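Local coordinates for protein FkbI (Streptomyces hygroscopicus, PDB 1R2J) that binds FAD and probably acts as an acyl-ACP dehydrogenase in making the methoxymalonyl extender unit of the polyketide FK520, at residues A[220-225]-A[345-350]. Numbering follows the deposited sequence.
With FAD (flavin-adenine dinucleotide), chain B.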
loop_
_atom_site.group_PDB
_atom_site.type_symbol
_atom_site.label_atom_id
_atom_site.label_comp_id
_atom_site.label_asym_id
_atom_site.label_seq_id
_atom_site.Cartn_x
_atom_site.Cartn_y
_atom_site.Cartn_z
ATOM N N ALA A 220 1.703 -12.388 -7.764
ATOM C CA ALA A 220 0.254 -12.385 -7.676
ATOM C C ALA A 220 -0.174 -11.378 -6.621
ATOM O O ALA A 220 -1.135 -10.637 -6.812
ATOM C CB ALA A 220 -0.249 -13.770 -7.307
ATOM N N SER A 221 0.551 -11.351 -5.507
ATOM C CA SER A 221 0.242 -10.440 -4.414
ATOM C C SER A 221 0.658 -9.005 -4.729
ATOM O O SER A 221 -0.020 -8.055 -4.331
ATOM C CB SER A 221 0.935 -10.910 -3.134
ATOM O OG SER A 221 0.694 -10.003 -2.068
ATOM N N LEU A 222 1.772 -8.851 -5.442
ATOM C CA LEU A 222 2.270 -7.527 -5.806
ATOM C C LEU A 222 1.372 -6.836 -6.816
ATOM O O LEU A 222 1.375 -5.614 -6.902
ATOM C CB LEU A 222 3.695 -7.614 -6.360
ATOM C CG LEU A 222 4.831 -7.703 -5.338
ATOM C CD1 LEU A 222 6.169 -7.771 -6.060
ATOM C CD2 LEU A 222 4.789 -6.489 -4.419
ATOM N N ALA A 223 0.617 -7.616 -7.587
ATOM C CA ALA A 223 -0.301 -7.042 -8.570
ATOM C C ALA A 223 -1.196 -6.089 -7.788
ATOM O O ALA A 223 -1.424 -4.952 -8.200
ATOM C CB ALA A 223 -1.134 -8.138 -9.231
ATOM N N TYR A 224 -1.714 -6.562 -6.659
ATOM C CA TYR A 224 -2.522 -5.704 -5.809
ATOM C C TYR A 224 -1.409 -5.060 -5.008
ATOM O O TYR A 224 -0.389 -5.691 -4.753
ATOM C CB TYR A 224 -3.439 -6.521 -4.896
ATOM C CG TYR A 224 -4.518 -5.689 -4.235
ATOM C CD1 TYR A 224 -4.211 -4.810 -3.196
ATOM C CD2 TYR A 224 -5.840 -5.747 -4.678
ATOM C CE1 TYR A 224 -5.196 -4.005 -2.619
ATOM C CE2 TYR A 224 -6.833 -4.941 -4.101
ATOM C CZ TYR A 224 -6.498 -4.076 -3.078
ATOM O OH TYR A 224 -7.454 -3.260 -2.520
ATOM N N GLY A 225 -1.571 -3.817 -4.606
ATOM C CA GLY A 225 -0.479 -3.195 -3.881
ATOM C C GLY A 225 0.116 -2.244 -4.894
ATOM O O GLY A 225 0.195 -1.047 -4.646
ATOM N N ILE A 345 10.179 3.994 -4.027
ATOM C CA ILE A 345 11.040 2.906 -3.584
ATOM C C ILE A 345 10.334 1.554 -3.397
ATOM O O ILE A 345 10.893 0.519 -3.756
ATOM C CB ILE A 345 11.740 3.307 -2.251
ATOM C CG1 ILE A 345 12.628 4.536 -2.484
ATOM C CG2 ILE A 345 12.543 2.134 -1.697
ATOM C CD1 ILE A 345 12.976 5.312 -1.208
ATOM N N ILE A 346 9.112 1.562 -2.856
ATOM C CA ILE A 346 8.370 0.315 -2.600
ATOM C C ILE A 346 7.509 -0.227 -3.747
ATOM O O ILE A 346 7.285 0.457 -4.744
ATOM C CB ILE A 346 7.463 0.462 -1.346
ATOM C CG1 ILE A 346 6.149 1.180 -1.697
ATOM C CG2 ILE A 346 8.186 1.266 -0.302
ATOM C CD1 ILE A 346 5.134 1.220 -0.533
ATOM N N GLU A 347 7.027 -1.461 -3.579
ATOM C CA GLU A 347 6.184 -2.145 -4.565
ATOM C C GLU A 347 6.837 -2.150 -5.948
ATOM O O GLU A 347 6.176 -1.940 -6.964
ATOM C CB GLU A 347 4.806 -1.472 -4.638
ATOM C CG GLU A 347 4.000 -1.554 -3.339
ATOM C CD GLU A 347 3.255 -2.861 -3.181
ATOM O OE1 GLU A 347 2.705 -3.101 -2.088
ATOM O OE2 GLU A 347 3.207 -3.645 -4.152
ATOM N N GLY A 348 8.138 -2.423 -5.980
ATOM C CA GLY A 348 8.856 -2.412 -7.240
ATOM C C GLY A 348 9.373 -0.997 -7.431
ATOM O O GLY A 348 8.636 -0.108 -7.871
ATOM N N SER A 349 10.632 -0.781 -7.063
ATOM C CA SER A 349 11.268 0.535 -7.176
ATOM C C SER A 349 11.225 1.066 -8.602
ATOM O O SER A 349 11.039 0.305 -9.554
ATOM C CB SER A 349 12.731 0.452 -6.748
ATOM O OG SER A 349 13.494 -0.180 -7.769
ATOM N N SER A 350 11.408 2.375 -8.743
ATOM C CA SER A 350 11.421 2.999 -10.064
ATOM C C SER A 350 12.401 2.243 -10.963
ATOM O O SER A 350 12.126 2.016 -12.137
ATOM C CB SER A 350 11.853 4.462 -9.958
ATOM O OG SER A 350 10.958 5.196 -9.141
HETATM P PA FAD B . 17.623 -2.659 -2.478
HETATM O O1A FAD B . 16.476 -3.458 -2.888
HETATM O O2A FAD B . 18.674 -2.824 -1.412
HETATM O O5B FAD B . 17.570 -1.159 -2.767
HETATM C C5B FAD B . 18.261 -1.035 -3.946
HETATM C C4B FAD B . 18.379 0.307 -4.583
HETATM O O4B FAD B . 19.098 -0.284 -5.723
HETATM C C3B FAD B . 17.030 0.698 -5.098
HETATM O O3B FAD B . 17.045 2.057 -5.391
HETATM C C2B FAD B . 16.828 -0.121 -6.282
HETATM O O2B FAD B . 15.913 0.312 -7.322
HETATM C C1B FAD B . 18.261 -0.339 -6.851
HETATM N N9A FAD B . 18.386 -1.620 -7.463
HETATM C C8A FAD B . 18.397 -2.930 -6.912
HETATM N N7A FAD B . 18.520 -3.894 -7.775
HETATM C C5A FAD B . 18.604 -3.252 -8.995
HETATM C C6A FAD B . 18.750 -3.710 -10.308
HETATM N N6A FAD B . 18.848 -5.011 -10.616
HETATM N N1A FAD B . 18.797 -2.772 -11.322
HETATM C C2A FAD B . 18.703 -1.450 -11.049
HETATM N N3A FAD B . 18.558 -0.893 -9.774
HETATM C C4A FAD B . 18.523 -1.942 -8.814
HETATM N N1 FAD B . 8.079 -4.987 2.238
HETATM C C2 FAD B . 7.148 -6.005 2.455
HETATM O O2 FAD B . 7.403 -7.199 2.209
HETATM N N3 FAD B . 5.899 -5.681 2.966
HETATM C C4 FAD B . 5.475 -4.371 3.308
HETATM O O4 FAD B . 4.309 -4.188 3.773
HETATM C C4X FAD B . 6.417 -3.387 3.107
HETATM N N5 FAD B . 6.007 -2.035 3.477
HETATM C C5X FAD B . 6.949 -0.997 3.319
HETATM C C6 FAD B . 6.648 0.345 3.675
HETATM C C7 FAD B . 7.574 1.427 3.575
HETATM C C7M FAD B . 7.162 2.838 3.989
HETATM C C8 FAD B . 8.883 1.138 3.097
HETATM C C8M FAD B . 9.981 2.179 2.969
HETATM C C9 FAD B . 9.217 -0.137 2.720
HETATM C C9A FAD B . 8.275 -1.228 2.792
HETATM N N10 FAD B . 8.596 -2.633 2.404
HETATM C C10 FAD B . 7.705 -3.700 2.571
HETATM C "C1'" FAD B . 9.879 -2.637 1.847
HETATM C "C2'" FAD B . 9.839 -2.398 0.232
HETATM O "O2'" FAD B . 9.556 -3.761 -0.196
HETATM C "C3'" FAD B . 11.193 -2.114 -0.108
HETATM O "O3'" FAD B . 11.285 -0.723 -0.504
HETATM C "C4'" FAD B . 12.136 -2.736 -1.168
HETATM O "O4'" FAD B . 12.243 -4.128 -1.299
HETATM C "C5'" FAD B . 13.334 -2.156 -0.581
HETATM O "O5'" FAD B . 14.469 -2.965 -0.652
HETATM P P FAD B . 15.759 -2.403 0.157
HETATM O O1P FAD B . 15.650 -3.777 0.039
HETATM O O2P FAD B . 17.163 -2.710 0.745
HETATM O O3P FAD B . 16.771 -2.462 -1.115
#
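Leu222 reaches from helix 219-248 to the carboxylate of Glu347, and its CD2 methyl lies 3.3 Å from Glu347 OE2 in a van der Waals approach. The Leu222 side chain also touches Phe111, one of the FAD-binding residues. Next along the helix, Tyr224 sends its side chain off away from the loop, and that side chain touches Met80, as does Glu347. At Gly225 the carboxylate carbon lies against bare backbone, with Glu347 CD 3.6 Å from Gly225 C. A side chain at this glycine would run into Glu347 OE1, and the backbone angles (phi 106°, psi -57°) by themselves call for glycine. No hydrogen bond joins the two segments; just past the first, Arg226 NE holds Glu347 O. The Glu347 chain bends at chi2 (-83°), which turns its carboxylate toward Leu222 and Gly225; Glu347 OE1 stays 6.6 Å from FAD N5. An alanine at Glu347 has no carboxylate, and Leu222 CD2 and the Gly225 backbone would probably lose their packing partner, with a gap opened beside them. On the cofactor side, Ile346 CG2 touches FAD C8 at 3.5 Å, and Ser349 OG donates a 2.5 Å hydrogen bond to FAD O2B while capping helix 350-361 at Met352 N. This Glu-Gly-Ser loop belongs to the FAD pocket of the acyl-CoA dehydrogenase fold, as in many relatives, whose catalytic glutamate sits in the equivalent Glu-Gly loop, a role Glu347 probably shares.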